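Local coordinates for protein ribonucleoside-diphosphate reductase small chain 2 (Saccharomyces cerevisiae, PDB 1JK0) that forms the small-subunit partner in ribonucleotide reductase, needed for folding of its sister small chain and for assembly with the large subunits of the enzyme that makes deoxyribonucleotides, at residues B[180-190]-B[246-257]. Numbering follows the deposited sequence.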
ATOM      1  N   VAL B 180      22.566   7.927  -2.356  1.00 43.01           N
ATOM      2  CA  VAL B 180      23.786   7.128  -2.480  1.00 43.34           C
ATOM      3  C   VAL B 180      23.940   6.162  -1.291  1.00 43.17           C
ATOM      4  O   VAL B 180      24.284   4.993  -1.466  1.00 42.08           O
ATOM      5  CB  VAL B 180      25.036   8.036  -2.588  1.00 43.83           C
ATOM      6  CG1 VAL B 180      26.278   7.184  -2.772  1.00 44.41           C
ATOM      7  CG2 VAL B 180      24.884   8.994  -3.764  1.00 42.74           C
ATOM      8  N   ALA B 181      23.670   6.648  -0.084  1.00 42.91           N
ATOM      9  CA  ALA B 181      23.760   5.803   1.105  1.00 42.89           C
ATOM     10  C   ALA B 181      22.768   4.655   0.993  1.00 42.78           C
ATOM     11  O   ALA B 181      23.109   3.491   1.223  1.00 43.05           O
ATOM     12  CB  ALA B 181      23.456   6.617   2.352  1.00 42.90           C
ATOM     13  N   PHE B 182      21.533   4.994   0.641  1.00 42.25           N
ATOM     14  CA  PHE B 182      20.477   4.004   0.502  1.00 42.10           C
ATOM     15  C   PHE B 182      20.923   2.859  -0.414  1.00 40.94           C
ATOM     16  O   PHE B 182      20.708   1.689  -0.098  1.00 39.84           O
ATOM     17  CB  PHE B 182      19.206   4.665  -0.049  1.00 42.75           C
ATOM     18  CG  PHE B 182      17.979   3.812   0.079  1.00 44.15           C
ATOM     19  CD1 PHE B 182      17.011   3.811  -0.919  1.00 44.53           C
ATOM     20  CD2 PHE B 182      17.781   3.011   1.209  1.00 44.24           C
ATOM     21  CE1 PHE B 182      15.863   3.021  -0.798  1.00 45.08           C
ATOM     22  CE2 PHE B 182      16.637   2.220   1.340  1.00 42.69           C
ATOM     23  CZ  PHE B 182      15.676   2.226   0.335  1.00 42.99           C
ATOM     24  N   ALA B 183      21.555   3.198  -1.536  1.00 40.21           N
ATOM     25  CA  ALA B 183      22.033   2.185  -2.478  1.00 41.73           C
ATOM     26  C   ALA B 183      23.127   1.323  -1.861  1.00 42.88           C
ATOM     27  O   ALA B 183      23.223   0.125  -2.144  1.00 42.75           O
ATOM     28  CB  ALA B 183      22.551   2.841  -3.746  1.00 42.85           C
ATOM     29  N   ALA B 184      23.970   1.951  -1.043  1.00 44.38           N
ATOM     30  CA  ALA B 184      25.039   1.240  -0.357  1.00 43.87           C
ATOM     31  C   ALA B 184      24.342   0.186   0.475  1.00 42.80           C
ATOM     32  O   ALA B 184      24.639  -0.997   0.367  1.00 40.68           O
ATOM     33  CB  ALA B 184      25.812   2.192   0.550  1.00 45.22           C
ATOM     34  N   LYS B 185      23.389   0.640   1.285  1.00 43.63           N
ATOM     35  CA  LYS B 185      22.619  -0.245   2.156  1.00 46.80           C
ATOM     36  C   LYS B 185      21.805  -1.297   1.410  1.00 49.12           C
ATOM     37  O   LYS B 185      21.403  -2.316   1.986  1.00 49.51           O
ATOM     38  CB  LYS B 185      21.643   0.546   3.030  1.00 44.60           C
ATOM     39  CG  LYS B 185      20.874  -0.391   3.941  1.00 44.62           C
ATOM     40  CD  LYS B 185      19.651   0.212   4.574  1.00 45.64           C
ATOM     41  CE  LYS B 185      18.836  -0.889   5.229  1.00 45.87           C
ATOM     42  NZ  LYS B 185      18.539  -1.994   4.258  1.00 44.59           N
ATOM     43  N   GLU B 186      21.558  -1.051   0.133  1.00 50.93           N
ATOM     44  CA  GLU B 186      20.762  -1.965  -0.660  1.00 52.74           C
ATOM     45  C   GLU B 186      21.603  -2.933  -1.481  1.00 53.03           C
ATOM     46  O   GLU B 186      21.313  -4.127  -1.533  1.00 52.63           O
ATOM     47  CB  GLU B 186      19.859  -1.155  -1.589  1.00 55.02           C
ATOM     48  CG  GLU B 186      18.600  -1.865  -1.985  1.00 59.29           C
ATOM     49  CD  GLU B 186      17.738  -2.178  -0.784  1.00 62.60           C
ATOM     50  OE1 GLU B 186      17.351  -1.220  -0.072  1.00 63.60           O
ATOM     51  OE2 GLU B 186      17.457  -3.376  -0.554  1.00 63.07           O
ATOM     52  N   GLY B 187      22.645  -2.406  -2.121  1.00 53.74           N
ATOM     53  CA  GLY B 187      23.492  -3.228  -2.970  1.00 53.78           C
ATOM     54  C   GLY B 187      24.848  -3.607  -2.418  1.00 53.05           C
ATOM     55  O   GLY B 187      25.288  -4.743  -2.591  1.00 52.51           O
ATOM     56  N   ILE B 188      25.521  -2.668  -1.766  1.00 53.41           N
ATOM     57  CA  ILE B 188      26.830  -2.956  -1.203  1.00 53.56           C
ATOM     58  C   ILE B 188      26.687  -3.954  -0.070  1.00 53.84           C
ATOM     59  O   ILE B 188      27.009  -5.127  -0.225  1.00 52.52           O
ATOM     60  CB  ILE B 188      27.518  -1.685  -0.649  1.00 54.09           C
ATOM     61  CG1 ILE B 188      27.662  -0.641  -1.759  1.00 53.79           C
ATOM     62  CG2 ILE B 188      28.893  -2.046  -0.088  1.00 53.02           C
ATOM     63  CD1 ILE B 188      28.308   0.647  -1.309  1.00 53.03           C
ATOM     64  N   PHE B 189      26.176  -3.478   1.061  1.00 55.48           N
ATOM     65  CA  PHE B 189      26.004  -4.305   2.245  1.00 57.51           C
ATOM     66  C   PHE B 189      25.897  -5.806   2.070  1.00 59.35           C
ATOM     67  O   PHE B 189      26.902  -6.474   1.832  1.00 62.39           O
ATOM     68  CB  PHE B 189      24.834  -3.811   3.079  1.00 57.89           C
ATOM     69  CG  PHE B 189      25.229  -2.781   4.076  1.00 59.64           C
ATOM     70  CD1 PHE B 189      25.628  -1.517   3.660  1.00 59.72           C
ATOM     71  CD2 PHE B 189      25.286  -3.094   5.430  1.00 61.17           C
ATOM     72  CE1 PHE B 189      26.083  -0.577   4.570  1.00 61.08           C
ATOM     73  CE2 PHE B 189      25.742  -2.161   6.356  1.00 62.25           C
ATOM     74  CZ  PHE B 189      26.144  -0.896   5.923  1.00 62.63           C
ATOM     75  N   GLN B 190      24.696  -6.352   2.180  1.00 58.58           N
ATOM     76  CA  GLN B 190      24.551  -7.798   2.088  1.00 58.47           C
ATOM     77  C   GLN B 190      25.080  -8.519   0.847  1.00 57.89           C
ATOM     78  O   GLN B 190      24.727  -9.672   0.608  1.00 56.62           O
ATOM     79  CB  GLN B 190      23.096  -8.160   2.319  1.00 59.82           C
ATOM     80  CG  GLN B 190      22.607  -7.734   3.674  1.00 60.92           C
ATOM     81  CD  GLN B 190      21.150  -8.026   3.853  1.00 62.90           C
ATOM     82  OE1 GLN B 190      20.312  -7.464   3.156  1.00 64.27           O
ATOM     83  NE2 GLN B 190      20.830  -8.921   4.785  1.00 64.60           N
ATOM     84  N   ILE B 246      30.952   7.854   1.066  1.00 67.65           N
ATOM     85  CA  ILE B 246      29.809   7.130   1.616  1.00 66.56           C
ATOM     86  C   ILE B 246      29.917   5.627   1.357  1.00 66.20           C
ATOM     87  O   ILE B 246      29.633   4.818   2.240  1.00 64.88           O
ATOM     88  CB  ILE B 246      28.492   7.658   1.022  1.00 65.82           C
ATOM     89  CG1 ILE B 246      28.375   9.155   1.311  1.00 65.34           C
ATOM     90  CG2 ILE B 246      27.308   6.915   1.622  1.00 65.72           C
ATOM     91  CD1 ILE B 246      27.163   9.810   0.706  1.00 64.92           C
ATOM     92  N   ILE B 247      30.334   5.261   0.149  1.00 66.21           N
ATOM     93  CA  ILE B 247      30.481   3.856  -0.214  1.00 66.91           C
ATOM     94  C   ILE B 247      31.555   3.149   0.608  1.00 67.66           C
ATOM     95  O   ILE B 247      31.301   2.104   1.216  1.00 67.55           O
ATOM     96  CB  ILE B 247      30.839   3.696  -1.701  1.00 66.24           C
ATOM     97  CG1 ILE B 247      29.575   3.809  -2.551  1.00 65.97           C
ATOM     98  CG2 ILE B 247      31.538   2.361  -1.932  1.00 66.59           C
ATOM     99  CD1 ILE B 247      28.950   5.176  -2.535  1.00 66.83           C
ATOM    100  N   THR B 248      32.759   3.714   0.602  1.00 68.13           N
ATOM    101  CA  THR B 248      33.882   3.145   1.332  1.00 67.52           C
ATOM    102  C   THR B 248      33.442   2.710   2.722  1.00 67.24           C
ATOM    103  O   THR B 248      33.590   1.540   3.086  1.00 67.54           O
ATOM    104  CB  THR B 248      35.035   4.157   1.451  1.00 67.59           C
ATOM    105  OG1 THR B 248      35.553   4.440   0.148  1.00 66.61           O
ATOM    106  CG2 THR B 248      36.156   3.593   2.300  1.00 70.23           C
ATOM    107  N   GLU B 249      32.891   3.645   3.490  1.00 66.37           N
ATOM    108  CA  GLU B 249      32.427   3.342   4.843  1.00 66.09           C
ATOM    109  C   GLU B 249      31.559   2.079   4.916  1.00 66.56           C
ATOM    110  O   GLU B 249      31.729   1.263   5.824  1.00 66.77           O
ATOM    111  CB  GLU B 249      31.648   4.529   5.418  1.00 64.22           C
ATOM    112  CG  GLU B 249      32.418   5.829   5.418  1.00 62.65           C
ATOM    113  CD  GLU B 249      31.767   6.892   6.282  1.00 63.53           C
ATOM    114  OE1 GLU B 249      32.203   8.061   6.205  1.00 64.28           O
ATOM    115  OE2 GLU B 249      30.834   6.562   7.047  1.00 62.10           O
ATOM    116  N   ALA B 250      30.635   1.923   3.969  1.00 67.13           N
ATOM    117  CA  ALA B 250      29.750   0.759   3.935  1.00 66.87           C
ATOM    118  C   ALA B 250      30.538  -0.478   3.532  1.00 67.50           C
ATOM    119  O   ALA B 250      30.188  -1.601   3.903  1.00 68.64           O
ATOM    120  CB  ALA B 250      28.607   0.989   2.961  1.00 66.27           C
ATOM    121  N   VAL B 251      31.597  -0.277   2.760  1.00 67.29           N
ATOM    122  CA  VAL B 251      32.422  -1.398   2.350  1.00 67.43           C
ATOM    123  C   VAL B 251      33.203  -1.852   3.578  1.00 68.69           C
ATOM    124  O   VAL B 251      33.489  -3.034   3.740  1.00 68.61           O
ATOM    125  CB  VAL B 251      33.383  -1.003   1.210  1.00 66.29           C
ATOM    126  CG1 VAL B 251      34.268  -2.178   0.846  1.00 64.50           C
ATOM    127  CG2 VAL B 251      32.583  -0.559  -0.005  1.00 64.21           C
ATOM    128  N   GLU B 252      33.532  -0.911   4.456  1.00 70.26           N
ATOM    129  CA  GLU B 252      34.254  -1.254   5.676  1.00 72.99           C
ATOM    130  C   GLU B 252      33.304  -1.951   6.643  1.00 73.23           C
ATOM    131  O   GLU B 252      33.651  -2.972   7.239  1.00 74.95           O
ATOM    132  CB  GLU B 252      34.837  -0.003   6.342  1.00 74.42           C
ATOM    133  CG  GLU B 252      35.938   0.687   5.541  1.00 76.35           C
ATOM    134  CD  GLU B 252      36.385   1.995   6.181  1.00 77.59           C
ATOM    135  OE1 GLU B 252      37.144   2.750   5.529  1.00 78.48           O
ATOM    136  OE2 GLU B 252      35.981   2.266   7.335  1.00 77.16           O
ATOM    137  N   ILE B 253      32.104  -1.400   6.796  1.00 72.47           N
ATOM    138  CA  ILE B 253      31.119  -1.982   7.692  1.00 71.49           C
ATOM    139  C   ILE B 253      30.655  -3.330   7.141  1.00 72.97           C
ATOM    140  O   ILE B 253      30.093  -4.140   7.875  1.00 73.42           O
ATOM    141  CB  ILE B 253      29.888  -1.057   7.872  1.00 71.01           C
ATOM    142  CG1 ILE B 253      30.328   0.348   8.300  1.00 69.45           C
ATOM    143  CG2 ILE B 253      28.951  -1.635   8.930  1.00 71.36           C
ATOM    144  CD1 ILE B 253      29.169   1.302   8.578  1.00 67.01           C
ATOM    145  N   GLU B 254      30.891  -3.574   5.852  1.00 74.21           N
ATOM    146  CA  GLU B 254      30.485  -4.842   5.241  1.00 75.25           C
ATOM    147  C   GLU B 254      31.515  -5.937   5.460  1.00 75.99           C
ATOM    148  O   GLU B 254      31.193  -6.988   6.006  1.00 76.30           O
ATOM    149  CB  GLU B 254      30.240  -4.677   3.740  1.00 75.27           C
ATOM    150  CG  GLU B 254      30.173  -5.999   2.948  1.00 76.31           C
ATOM    151  CD  GLU B 254      29.145  -6.991   3.490  1.00 76.62           C
ATOM    152  OE1 GLU B 254      28.102  -6.544   4.011  1.00 75.63           O
ATOM    153  OE2 GLU B 254      29.371  -8.220   3.376  1.00 77.52           O
ATOM    154  N   LYS B 255      32.746  -5.691   5.020  1.00 77.16           N
ATOM    155  CA  LYS B 255      33.832  -6.655   5.173  1.00 77.43           C
ATOM    156  C   LYS B 255      33.841  -7.150   6.610  1.00 78.00           C
ATOM    157  O   LYS B 255      34.022  -8.343   6.874  1.00 77.92           O
ATOM    158  CB  LYS B 255      35.169  -5.987   4.862  1.00 76.58           C
ATOM    159  CG  LYS B 255      35.215  -5.313   3.507  1.00 76.83           C
ATOM    160  CD  LYS B 255      36.411  -4.372   3.379  1.00 76.61           C
ATOM    161  CE  LYS B 255      36.364  -3.255   4.424  1.00 76.06           C
ATOM    162  NZ  LYS B 255      37.368  -2.175   4.183  1.00 73.65           N
ATOM    163  N   GLU B 256      33.634  -6.212   7.530  1.00 78.70           N
ATOM    164  CA  GLU B 256      33.611  -6.498   8.957  1.00 80.32           C
ATOM    165  C   GLU B 256      32.873  -7.793   9.307  1.00 81.72           C
ATOM    166  O   GLU B 256      33.454  -8.879   9.235  1.00 81.76           O
ATOM    167  CB  GLU B 256      32.985  -5.318   9.701  1.00 79.14           C
ATOM    168  CG  GLU B 256      32.952  -5.476  11.195  1.00 78.90           C
ATOM    169  CD  GLU B 256      32.325  -4.283  11.868  1.00 79.57           C
ATOM    170  OE1 GLU B 256      32.848  -3.166  11.682  1.00 79.31           O
ATOM    171  OE2 GLU B 256      31.310  -4.460  12.573  1.00 80.13           O
ATOM    172  N   TYR B 257      31.595  -7.686   9.671  1.00 83.46           N
ATOM    173  CA  TYR B 257      30.825  -8.868  10.049  1.00 85.44           C
ATOM    174  C   TYR B 257      30.781  -9.974   8.985  1.00 86.81           C
ATOM    175  O   TYR B 257      30.576 -11.151   9.308  1.00 87.11           O
ATOM    176  CB  TYR B 257      29.399  -8.473  10.498  1.00 85.05           C
ATOM    177  CG  TYR B 257      28.449  -7.918   9.446  1.00 84.45           C
ATOM    178  CD1 TYR B 257      27.944  -8.729   8.434  1.00 83.84           C
ATOM    179  CD2 TYR B 257      28.007  -6.593   9.505  1.00 83.80           C
ATOM    180  CE1 TYR B 257      27.020  -8.241   7.513  1.00 84.25           C
ATOM    181  CE2 TYR B 257      27.083  -6.097   8.587  1.00 82.90           C
ATOM    182  CZ  TYR B 257      26.595  -6.927   7.594  1.00 83.56           C
ATOM    183  OH  TYR B 257      25.682  -6.458   6.676  1.00 83.71           O
TER
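A184 and A250 meet through their methyl groups, CB to CB 3.9 Å, a worked example of a small-residue contact between two helices: the axes of 180-188 and 246-257 approach to 9.4 Å and cross at -30°. Branched side chains fill in around this pair. I188 sends CD1 across I247 at about a right angle, its end lying 3.6 Å from I247 CG1, while its CG2, anti to the backbone N, turns to V251 CG2. At the N-terminal end, I246 CG2 rests on A181, and V180 CG1 meets I247 CD1. Both helices belong to the all-helical, ferritin-like fold of the small-chain family; helix 277-288 covers I188 and I247, and helix 155-166 borders the F189 end. Beyond the wider pi-type turn at 184-188, the F189 ring lies against A250 and I253: CE1 is 3.4 Å from A250 CB, and I253 CG2 sits near CE2, both methyls oblique to the ring. With an alanine at F189, A250 CB and I253 CG2 would probably lose their aromatic partner and a gap would open between the segments beside the Y257 hydroxyl. That hydroxyl, Y257 OH, hydrogen-bonded to K160 NZ, comes to the ring's edge near its plane, 3.6 Å from F189 CD2.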